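PDB 4RUW: Endonuclease/exonuclease/phosphatase from Beutenbergia cavernae DSM 12333, which is a member of the endonuclease/exonuclease/phosphatase family, pairing a DNase I-like domain that holds a zinc ion with an immunoglobulin-like domain. Local coordinates for residues D100-S106 against H137-P143; W127-V133 against K176-L182; L94-R99 against Q110-L114. All blocks are in the same frame, centred on the assembly; numbering follows the deposited sequence. Where two conformers were deposited one is given.

Contact 1 of 3, residues D100-S106 against H137-P143. With ZN (zinc ion), chain B.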
loop_
_atom_site.group_PDB
_atom_site.type_symbol
_atom_site.label_atom_id
_atom_site.label_comp_id
_atom_site.label_asym_id
_atom_site.label_seq_id
_atom_site.Cartn_x
_atom_site.Cartn_y
_atom_site.Cartn_z
ATOM N N ASP A 100 -2.740 -3.987 -26.045
ATOM C CA ASP A 100 -1.892 -3.708 -27.206
ATOM C C ASP A 100 -2.564 -4.098 -28.512
ATOM O O ASP A 100 -3.198 -5.148 -28.594
ATOM C CB ASP A 100 -0.600 -4.528 -27.163
ATOM C CG ASP A 100 0.274 -4.240 -25.966
ATOM O OD1 ASP A 100 0.193 -3.143 -25.351
ATOM O OD2 ASP A 100 1.082 -5.142 -25.643
ATOM N N ALA A 101 -2.372 -3.275 -29.539
ATOM C CA ALA A 101 -2.691 -3.646 -30.913
ATOM C C ALA A 101 -1.688 -4.718 -31.376
ATOM O O ALA A 101 -0.658 -4.913 -30.739
ATOM C CB ALA A 101 -2.609 -2.404 -31.804
ATOM N N PRO A 102 -1.981 -5.419 -32.487
ATOM C CA PRO A 102 -1.029 -6.422 -32.981
ATOM C C PRO A 102 0.302 -5.822 -33.422
ATOM O O PRO A 102 0.345 -4.669 -33.855
ATOM C CB PRO A 102 -1.752 -7.024 -34.190
ATOM C CG PRO A 102 -3.183 -6.812 -33.911
ATOM C CD PRO A 102 -3.262 -5.483 -33.207
ATOM N N GLY A 103 1.370 -6.603 -33.312
ATOM C CA GLY A 103 2.696 -6.169 -33.707
ATOM C C GLY A 103 3.748 -6.974 -32.975
ATOM O O GLY A 103 3.415 -7.767 -32.093
ATOM N N PRO A 104 5.022 -6.775 -33.326
ATOM C CA PRO A 104 6.104 -7.546 -32.700
ATOM C C PRO A 104 6.132 -7.369 -31.185
ATOM O O PRO A 104 6.319 -6.260 -30.681
ATOM C CB PRO A 104 7.377 -6.982 -33.351
ATOM C CG PRO A 104 6.965 -5.709 -34.017
ATOM C CD PRO A 104 5.518 -5.850 -34.360
ATOM N N GLY A 105 5.908 -8.463 -30.469
ATOM C CA GLY A 105 5.947 -8.446 -29.019
ATOM C C GLY A 105 4.653 -8.042 -28.347
ATOM O O GLY A 105 4.607 -7.932 -27.125
ATOM N N SER A 106 3.599 -7.834 -29.129
ATOM C CA SER A 106 2.314 -7.417 -28.562
ATOM C C SER A 106 1.789 -8.402 -27.520
ATOM O O SER A 106 1.994 -9.606 -27.655
ATOM C CB SER A 106 1.281 -7.240 -29.672
ATOM O OG SER A 106 -0.010 -7.006 -29.139
ATOM N N HIS A 137 8.620 -2.629 -26.972
ATOM C CA HIS A 137 8.403 -4.067 -26.900
ATOM C C HIS A 137 9.485 -4.696 -27.766
ATOM O O HIS A 137 9.594 -4.366 -28.943
ATOM C CB HIS A 137 7.040 -4.440 -27.487
ATOM C CG HIS A 137 5.874 -4.153 -26.591
ATOM N ND1 HIS A 137 5.496 -2.870 -26.238
ATOM C CD2 HIS A 137 4.979 -4.981 -26.001
ATOM C CE1 HIS A 137 4.427 -2.931 -25.461
ATOM N NE2 HIS A 137 4.093 -4.201 -25.294
ATOM N N GLU A 138 10.283 -5.561 -27.194
ATOM C CA GLU A 138 11.336 -6.258 -27.944
ATOM C C GLU A 138 12.301 -5.249 -28.599
ATOM O O GLU A 138 12.714 -5.424 -29.707
ATOM C CB GLU A 138 10.723 -7.236 -28.960
ATOM C CG GLU A 138 10.065 -8.484 -28.365
ATOM C CD GLU A 138 9.377 -9.392 -29.383
ATOM O OE1 GLU A 138 8.890 -10.450 -29.002
ATOM O OE2 GLU A 138 9.286 -9.048 -30.564
ATOM N N GLY A 139 12.664 -4.211 -27.869
ATOM C CA GLY A 139 13.693 -3.289 -28.316
ATOM C C GLY A 139 13.235 -2.185 -29.252
ATOM O O GLY A 139 14.059 -1.452 -29.804
ATOM N N ALA A 140 11.928 -2.058 -29.436
ATOM C CA ALA A 140 11.389 -1.005 -30.288
ATOM C C ALA A 140 10.003 -0.580 -29.829
ATOM O O ALA A 140 9.228 -1.397 -29.335
ATOM C CB ALA A 140 11.349 -1.462 -31.738
ATOM N N VAL A 141 9.699 0.703 -29.995
ATOM C CA VAL A 141 8.374 1.224 -29.685
ATOM C C VAL A 141 7.328 0.465 -30.488
ATOM O O VAL A 141 7.458 0.315 -31.702
ATOM C CB VAL A 141 8.278 2.735 -29.996
ATOM C CG1 VAL A 141 6.832 3.211 -29.979
ATOM C CG2 VAL A 141 9.120 3.530 -29.010
ATOM N N LEU A 142 6.310 -0.038 -29.799
ATOM C CA LEU A 142 5.225 -0.753 -30.451
ATOM C C LEU A 142 4.028 0.173 -30.577
ATOM O O LEU A 142 3.394 0.508 -29.580
ATOM C CB LEU A 142 4.850 -2.002 -29.652
ATOM C CG LEU A 142 3.679 -2.825 -30.190
ATOM C CD1 LEU A 142 3.968 -3.325 -31.604
ATOM C CD2 LEU A 142 3.348 -3.986 -29.250
ATOM N N PRO A 143 3.731 0.614 -31.806
ATOM C CA PRO A 143 2.569 1.484 -32.015
ATOM C C PRO A 143 1.281 0.818 -31.547
ATOM O O PRO A 143 1.096 -0.382 -31.748
ATOM C CB PRO A 143 2.557 1.685 -33.533
ATOM C CG PRO A 143 3.981 1.485 -33.944
ATOM C CD PRO A 143 4.491 0.398 -33.051
HETATM ZN ZN ZN B . 2.491 -4.953 -24.365
HETATM O O HOH W 1 0.479 -2.586 -29.834
HETATM O O HOH W 2 1.579 -2.174 -33.797
HETATM O O HOH W 3 7.962 -4.087 -30.961
#
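His137 and Asp100 meet at a zinc ion, and the histidine is easiest to follow outward from its backbone. Its CB rests 3.7 Å from the carbonyl oxygen Pro104 O. With CG anti to the carbonyl carbon (chi1 -77°), the imidazole is directed at the loop 100-106, and its CD2 corner comes within 3.2 Å of Gly105 O, which sits at the ring edge near its plane. ND1 turns to Leu135 O as a hydrogen-bond donor, which fixes the ring rotation and points the other nitrogen at the metal: His137 NE2 to zinc is 2.0 Å. Over the centre of one ring face lies Leu142 CD2, so the same segment that supplies the ligand also packs against it.

From the opposite direction Asp100 brings OD2 to 1.9 Å from the zinc. Its carboxylate stands almost perpendicular to the imidazole, the planes 84° apart, while OD1 accepts from the backbone N of Ser146.

Leu142 also fills the bend of the loop. CD2 touches Ser106 CA at 3.6 Å, and CD1 reaches Gly103 CA at 3.8 Å, at the start of the type II turn from Gly103 to Ser106. Ser106 OG closes the loop internally with a 2.7 Å hydrogen bond to Ala101 O, approaching from above the carbonyl plane. Farther out, two waters each donate to Pro143 O, one also reaching Ala101 O and the other Pro102 O. His98 and His107 complete the coordination, making this half of a three-histidine, one-aspartate zinc site set past the end of strand 91-98 in the DNase I-like domain.

Contact 2 of 3, residues W127-V133 against K176-L182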
loop_
_atom_site.group_PDB
_atom_site.type_symbol
_atom_site.label_atom_id
_atom_site.label_comp_id
_atom_site.label_asym_id
_atom_site.label_seq_id
_atom_site.Cartn_x
_atom_site.Cartn_y
_atom_site.Cartn_z
ATOM N N TRP A 127 -12.241 -2.538 -14.630
ATOM C CA TRP A 127 -11.915 -1.232 -15.177
ATOM C C TRP A 127 -10.425 -1.144 -15.467
ATOM O O TRP A 127 -9.603 -1.507 -14.631
ATOM C CB TRP A 127 -12.314 -0.106 -14.217
ATOM C CG TRP A 127 -12.468 1.183 -14.946
ATOM C CD1 TRP A 127 -11.471 2.025 -15.345
ATOM C CD2 TRP A 127 -13.691 1.752 -15.424
ATOM N NE1 TRP A 127 -12.001 3.091 -16.026
ATOM C CE2 TRP A 127 -13.364 2.950 -16.086
ATOM C CE3 TRP A 127 -15.033 1.368 -15.344
ATOM C CZ2 TRP A 127 -14.331 3.772 -16.667
ATOM C CZ3 TRP A 127 -15.991 2.181 -15.923
ATOM C CH2 TRP A 127 -15.636 3.370 -16.575
ATOM N N PHE A 128 -10.089 -0.646 -16.652
ATOM C CA PHE A 128 -8.706 -0.444 -17.071
ATOM C C PHE A 128 -8.402 1.053 -17.031
ATOM O O PHE A 128 -9.093 1.857 -17.674
ATOM C CB PHE A 128 -8.545 -0.979 -18.497
ATOM C CG PHE A 128 -7.197 -0.722 -19.133
ATOM C CD1 PHE A 128 -6.153 -1.615 -18.964
ATOM C CD2 PHE A 128 -6.992 0.381 -19.955
ATOM C CE1 PHE A 128 -4.929 -1.414 -19.588
ATOM C CE2 PHE A 128 -5.763 0.591 -20.577
ATOM C CZ PHE A 128 -4.736 -0.306 -20.393
ATOM N N GLY A 129 -7.379 1.431 -16.270
ATOM C CA GLY A 129 -6.977 2.821 -16.158
ATOM C C GLY A 129 -5.647 3.028 -16.852
ATOM O O GLY A 129 -4.606 2.626 -16.339
ATOM N N LEU A 130 -5.688 3.648 -18.023
ATOM C CA LEU A 130 -4.505 3.860 -18.838
ATOM C C LEU A 130 -3.402 4.610 -18.094
ATOM O O LEU A 130 -3.668 5.626 -17.451
ATOM C CB LEU A 130 -4.915 4.662 -20.068
ATOM C CG LEU A 130 -3.818 5.055 -21.046
ATOM C CD1 LEU A 130 -3.256 3.832 -21.725
ATOM C CD2 LEU A 130 -4.370 6.046 -22.064
ATOM N N THR A 131 -2.166 4.123 -18.210
ATOM C CA THR A 131 -1.010 4.826 -17.656
ATOM C C THR A 131 -0.030 5.329 -18.719
ATOM O O THR A 131 0.664 6.320 -18.497
ATOM C CB THR A 131 -0.197 3.961 -16.650
ATOM O OG1 THR A 131 0.584 2.995 -17.359
ATOM C CG2 THR A 131 -1.101 3.257 -15.658
ATOM N N GLU A 132 0.053 4.641 -19.854
ATOM C CA GLU A 132 1.101 4.928 -20.825
ATOM C C GLU A 132 0.746 4.311 -22.164
ATOM O O GLU A 132 0.171 3.228 -22.205
ATOM C CB GLU A 132 2.436 4.347 -20.341
ATOM C CG GLU A 132 3.616 4.740 -21.225
ATOM C CD GLU A 132 4.960 4.274 -20.704
ATOM O OE1 GLU A 132 5.037 3.812 -19.543
ATOM O OE2 GLU A 132 5.945 4.390 -21.464
ATOM N N VAL A 133 1.096 4.985 -23.257
ATOM C CA VAL A 133 0.942 4.406 -24.591
ATOM C C VAL A 133 2.282 4.292 -25.297
ATOM O O VAL A 133 3.257 4.929 -24.900
ATOM C CB VAL A 133 -0.025 5.220 -25.475
ATOM C CG1 VAL A 133 -1.403 5.260 -24.837
ATOM C CG2 VAL A 133 0.512 6.624 -25.713
ATOM N N LYS A 176 6.511 12.254 -21.980
ATOM C CA LYS A 176 5.274 11.500 -22.038
ATOM C C LYS A 176 4.760 11.056 -20.647
ATOM O O LYS A 176 5.500 10.890 -19.770
ATOM C CB LYS A 176 5.404 10.257 -22.940
ATOM C CG LYS A 176 6.187 9.175 -22.299
ATOM C CD LYS A 176 6.551 7.984 -23.175
ATOM C CE LYS A 176 5.365 7.177 -23.595
ATOM N NZ LYS A 176 5.806 5.856 -24.097
ATOM N N LEU A 177 3.487 10.851 -20.562
ATOM C CA LEU A 177 2.927 10.319 -19.337
ATOM C C LEU A 177 3.203 8.821 -19.234
ATOM O O LEU A 177 3.140 8.095 -20.229
ATOM C CB LEU A 177 1.443 10.636 -19.264
ATOM C CG LEU A 177 1.215 12.127 -19.011
ATOM C CD1 LEU A 177 -0.224 12.514 -19.294
ATOM C CD2 LEU A 177 1.609 12.481 -17.583
ATOM N N ARG A 178 3.542 8.378 -18.025
ATOM C CA ARG A 178 3.921 6.991 -17.779
ATOM C C ARG A 178 3.154 6.336 -16.635
ATOM O O ARG A 178 3.032 5.106 -16.608
ATOM C CB ARG A 178 5.415 6.884 -17.478
ATOM C CG ARG A 178 6.303 7.403 -18.588
ATOM C CD ARG A 178 7.765 7.411 -18.177
ATOM N NE ARG A 178 8.585 8.050 -19.203
ATOM C CZ ARG A 178 9.127 7.419 -20.241
ATOM N NH1 ARG A 178 8.952 6.113 -20.396
ATOM N NH2 ARG A 178 9.843 8.100 -21.127
ATOM N N ARG A 179 2.666 7.131 -15.682
ATOM C CA ARG A 179 2.046 6.593 -14.468
ATOM C C ARG A 179 0.709 7.279 -14.251
ATOM O O ARG A 179 0.536 8.453 -14.615
ATOM C CB ARG A 179 2.938 6.854 -13.248
ATOM C CG ARG A 179 4.366 6.339 -13.389
ATOM C CD ARG A 179 4.437 4.842 -13.584
ATOM N NE ARG A 179 5.822 4.424 -13.764
ATOM C CZ ARG A 179 6.219 3.162 -13.852
ATOM N NH1 ARG A 179 5.325 2.188 -13.771
ATOM N NH2 ARG A 179 7.508 2.880 -14.006
ATOM N N SER A 180 -0.244 6.578 -13.647
ATOM C CA SER A 180 -1.512 7.209 -13.294
ATOM C C SER A 180 -2.170 6.520 -12.113
ATOM O O SER A 180 -1.760 5.426 -11.703
ATOM C CB SER A 180 -2.471 7.231 -14.487
ATOM O OG SER A 180 -2.914 5.922 -14.805
ATOM N N LEU A 181 -3.188 7.180 -11.574
ATOM C CA LEU A 181 -4.008 6.666 -10.491
ATOM C C LEU A 181 -5.393 6.357 -11.039
ATOM O O LEU A 181 -5.973 7.180 -11.754
ATOM C CB LEU A 181 -4.120 7.731 -9.406
ATOM C CG LEU A 181 -5.195 7.529 -8.344
ATOM C CD1 LEU A 181 -4.857 6.363 -7.444
ATOM C CD2 LEU A 181 -5.394 8.801 -7.542
ATOM N N LEU A 182 -5.908 5.168 -10.725
ATOM C CA LEU A 182 -7.267 4.777 -11.081
ATOM C C LEU A 182 -8.103 4.704 -9.810
ATOM O O LEU A 182 -7.723 4.037 -8.854
ATOM C CB LEU A 182 -7.266 3.412 -11.770
ATOM C CG LEU A 182 -8.632 2.755 -11.973
ATOM C CD1 LEU A 182 -9.538 3.636 -12.831
ATOM C CD2 LEU A 182 -8.473 1.369 -12.575
HETATM O O HOH W 4 -4.336 3.787 -13.663
HETATM O O HOH W 5 3.385 2.535 -17.293
HETATM O O HOH W 6 -0.381 8.504 -17.302
HETATM O O HOH W 7 7.537 4.179 -18.686
HETATM O O HOH W 8 1.829 7.809 -22.613
#
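Lys176 NZ grips the end of strand 127-133 twice, donating to Val133 O at 2.8 Å, almost straight down its carbonyl bond, and to Glu132 OE2 at 3.0 Å in a salt bridge on the anti lone pair of that carboxylate oxygen. A bend of the lysine chain at chi3 (-67°) brings NZ to both acceptors; a weak bond to Asp134 O adds a third. Arg178 runs alongside Glu132, but OE2 lies well out of its guanidinium plane, leaving a long, purely electrostatic pairing with NH1. A water at the guanidinium edge joins NH1 to Glu132 OE1, and NH2 is paired with Glu172.

Further along, Ser180 OG donates to Leu130 O at 2.8 Å from above the carbonyl plane. Segments 127-133 and 179-182 belong to different sheets of the DNase I-like β-sandwich, yet run antiparallel, 176° between directions, their axes 5.6 Å apart at closest approach. Waters bridge them: one donates to Thr131 O and Arg179 O, another to Gly129 O and Ser180 OG. On its other side, strand 127-133 has a classic β bulge, Thr131 and Glu132 both facing Asn147, whose ND2 also binds Thr131 OG1.

Thr131 CG2 packs 3.3 Å from Ser180 OG. Beyond it, Leu182 lies against the backbone of Gly129 and crosses Trp127 at about a right angle, its CD1 3.6 Å from indole CD1; Val163 and Phe157 of strand 157-166 continue this apolar layer.

Contact 3 of 3, residues L94-R99 against Q110-L114. With ZN (zinc ion), chain B.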
loop_
_atom_site.group_PDB
_atom_site.type_symbol
_atom_site.label_atom_id
_atom_site.label_comp_id
_atom_site.label_asym_id
_atom_site.label_seq_id
_atom_site.Cartn_x
_atom_site.Cartn_y
_atom_site.Cartn_z
ATOM N N LEU A 94 -4.544 -4.782 -10.173
ATOM C CA LEU A 94 -3.456 -5.323 -10.978
ATOM C C LEU A 94 -2.638 -4.200 -11.600
ATOM O O LEU A 94 -3.193 -3.222 -12.115
ATOM C CB LEU A 94 -3.999 -6.214 -12.089
ATOM C CG LEU A 94 -4.873 -7.383 -11.641
ATOM C CD1 LEU A 94 -5.431 -8.134 -12.849
ATOM C CD2 LEU A 94 -4.118 -8.327 -10.716
ATOM N N ASN A 95 -1.315 -4.339 -11.540
ATOM C CA ASN A 95 -0.398 -3.450 -12.247
ATOM C C ASN A 95 0.238 -4.186 -13.420
ATOM O O ASN A 95 0.320 -5.430 -13.408
ATOM C CB ASN A 95 0.732 -2.955 -11.328
ATOM C CG ASN A 95 0.232 -2.305 -10.041
ATOM O OD1 ASN A 95 0.765 -2.577 -8.970
ATOM N ND2 ASN A 95 -0.750 -1.416 -10.144
ATOM N N GLU A 96 0.698 -3.432 -14.415
ATOM C CA GLU A 96 1.384 -3.980 -15.583
ATOM C C GLU A 96 0.480 -4.893 -16.406
ATOM O O GLU A 96 0.841 -6.021 -16.744
ATOM C CB GLU A 96 2.677 -4.688 -15.184
ATOM C CG GLU A 96 3.747 -3.745 -14.669
ATOM C CD GLU A 96 4.175 -2.738 -15.720
ATOM O OE1 GLU A 96 4.716 -3.163 -16.762
ATOM O OE2 GLU A 96 3.959 -1.525 -15.510
ATOM N N VAL A 97 -0.696 -4.375 -16.740
ATOM C CA VAL A 97 -1.625 -5.047 -17.619
ATOM C C VAL A 97 -1.635 -4.268 -18.930
ATOM O O VAL A 97 -1.913 -3.066 -18.933
ATOM C CB VAL A 97 -3.057 -5.072 -17.014
ATOM C CG1 VAL A 97 -3.985 -5.883 -17.905
ATOM C CG2 VAL A 97 -3.052 -5.612 -15.590
ATOM N N HIS A 98 -1.300 -4.934 -20.034
ATOM C CA HIS A 98 -1.236 -4.249 -21.324
ATOM C C HIS A 98 -2.510 -4.411 -22.131
ATOM O O HIS A 98 -3.225 -5.411 -22.021
ATOM C CB HIS A 98 -0.040 -4.707 -22.169
ATOM C CG HIS A 98 1.252 -4.063 -21.765
ATOM N ND1 HIS A 98 2.355 -4.051 -22.600
ATOM C CD2 HIS A 98 1.602 -3.419 -20.631
ATOM C CE1 HIS A 98 3.339 -3.404 -21.970
ATOM N NE2 HIS A 98 2.910 -3.021 -20.790
ATOM N N ARG A 99 -2.789 -3.403 -22.946
ATOM C CA ARG A 99 -3.829 -3.508 -23.941
ATOM C C ARG A 99 -3.195 -3.028 -25.239
ATOM O O ARG A 99 -3.078 -1.822 -25.483
ATOM C CB ARG A 99 -5.046 -2.675 -23.542
ATOM C CG ARG A 99 -6.199 -2.783 -24.521
ATOM C CD ARG A 99 -7.537 -2.597 -23.837
ATOM N NE ARG A 99 -7.811 -1.205 -23.497
ATOM C CZ ARG A 99 -8.872 -0.810 -22.799
ATOM N NH1 ARG A 99 -9.748 -1.702 -22.356
ATOM N NH2 ARG A 99 -9.059 0.473 -22.533
ATOM N N GLN A 110 -5.090 -7.707 -22.824
ATOM C CA GLN A 110 -5.030 -8.462 -21.572
ATOM C C GLN A 110 -6.235 -8.257 -20.646
ATOM O O GLN A 110 -6.683 -9.217 -20.027
ATOM C CB GLN A 110 -3.704 -8.239 -20.840
ATOM C CG GLN A 110 -2.500 -8.518 -21.719
ATOM C CD GLN A 110 -1.237 -8.686 -20.916
ATOM O OE1 GLN A 110 -0.774 -7.754 -20.257
ATOM N NE2 GLN A 110 -0.667 -9.883 -20.964
ATOM N N PRO A 111 -6.768 -7.022 -20.546
ATOM C CA PRO A 111 -7.955 -6.894 -19.689
ATOM C C PRO A 111 -9.116 -7.766 -20.178
ATOM O O PRO A 111 -9.798 -8.384 -19.361
ATOM C CB PRO A 111 -8.305 -5.403 -19.799
ATOM C CG PRO A 111 -7.009 -4.746 -20.110
ATOM C CD PRO A 111 -6.292 -5.703 -21.006
ATOM N N ALA A 112 -9.324 -7.841 -21.489
ATOM C CA ALA A 112 -10.407 -8.659 -22.017
ATOM C C ALA A 112 -10.144 -10.138 -21.756
ATOM O O ALA A 112 -11.061 -10.895 -21.436
ATOM C CB ALA A 112 -10.594 -8.401 -23.495
ATOM N N ARG A 113 -8.891 -10.558 -21.887
ATOM C CA ARG A 113 -8.554 -11.956 -21.665
ATOM C C ARG A 113 -8.716 -12.343 -20.189
ATOM O O ARG A 113 -9.259 -13.402 -19.864
ATOM C CB ARG A 113 -7.140 -12.242 -22.174
ATOM C CG ARG A 113 -6.672 -13.670 -21.963
ATOM C CD ARG A 113 -7.621 -14.696 -22.557
ATOM N NE ARG A 113 -7.011 -16.022 -22.502
ATOM C CZ ARG A 113 -7.682 -17.167 -22.452
ATOM N NH1 ARG A 113 -9.008 -17.171 -22.456
ATOM N NH2 ARG A 113 -7.014 -18.308 -22.385
ATOM N N LEU A 114 -8.253 -11.478 -19.292
ATOM C CA LEU A 114 -8.415 -11.736 -17.866
ATOM C C LEU A 114 -9.896 -11.772 -17.479
ATOM O O LEU A 114 -10.323 -12.626 -16.709
ATOM C CB LEU A 114 -7.638 -10.723 -17.025
ATOM C CG LEU A 114 -6.120 -10.860 -17.089
ATOM C CD1 LEU A 114 -5.459 -9.592 -16.567
ATOM C CD2 LEU A 114 -5.684 -12.089 -16.284
HETATM ZN ZN ZN B . 2.491 -4.953 -24.365
#
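His98, a zinc ligand near the end of strand 91-98, is tied to the first turn of helix 110-118 by Gln110, in a strand-loop-helix unit of the DNase I-like domain. Two hydrogen bonds run in opposite senses between the same two residues. His98 N donates to the side-chain oxygen Gln110 OE1 at 2.9 Å, a nearly straight bond (168° at the hydrogen) that lies in the amide plane on a lone pair. In return, Gln110 N donates to His98 O at 3.1 Å, more bent at 142°. The glutamine can do both because its CG stands beside its own backbone N (chi1 -54°), and the chain then extends across the strand, with CB and CG both packed against His98 O. Its NE2 goes the other way, to Thr65 O and Glu77 OE2, so the partners on both ends of the amide settle which end is oxygen.

Pro111 follows, with CD packed 3.2 Å from His98 O and its ring sliding past Val97 in the opposite direction. Val97 CG1 is the common meeting point: it touches Gln110 CB at 3.8 Å and Pro111 CD at 3.9 Å, and Leu114 CD1 lies slightly farther off. Deeper in, Leu94 and Leu114 meet tip to tip, their CD1 atoms 4.0 Å apart, with Ile84 of helix 77-87 also against Leu94.

His98 ND1 binds the zinc at 2.0 Å, while the backbone of the same residue is held through both its N-H and its C=O. Gln110 thus probably acts from the second shell, fixing the backbone of a zinc ligand, and the helix start beside His98 O would probably polarise that carbonyl.

How the contacts relate
All three contacts lie in the DNase I-like domain, on the same side of the chain's centre. Contact 3 (94-99 with 110-114) is about 12 Å, centre to centre, from contact 2 and about 15 Å from contact 1; contacts 1 and 2 are about 18 Å apart. Along the chain, contact 3 closes before contact 2 opens, whereas contact 1 interleaves with both. Contacts 1 and 3 share the zinc ion, bringing His137, Asp100 and His98. Contacts 2 and 3 share the sheet holding strands 91-98 and 125-133, and Phe128 joins them by packing on Pro111 and forming a cation-pi pair with Arg99. The zinc thus lies past strand 91-98, while edge strand 125-133 flanks strand 179-188 of the second sheet.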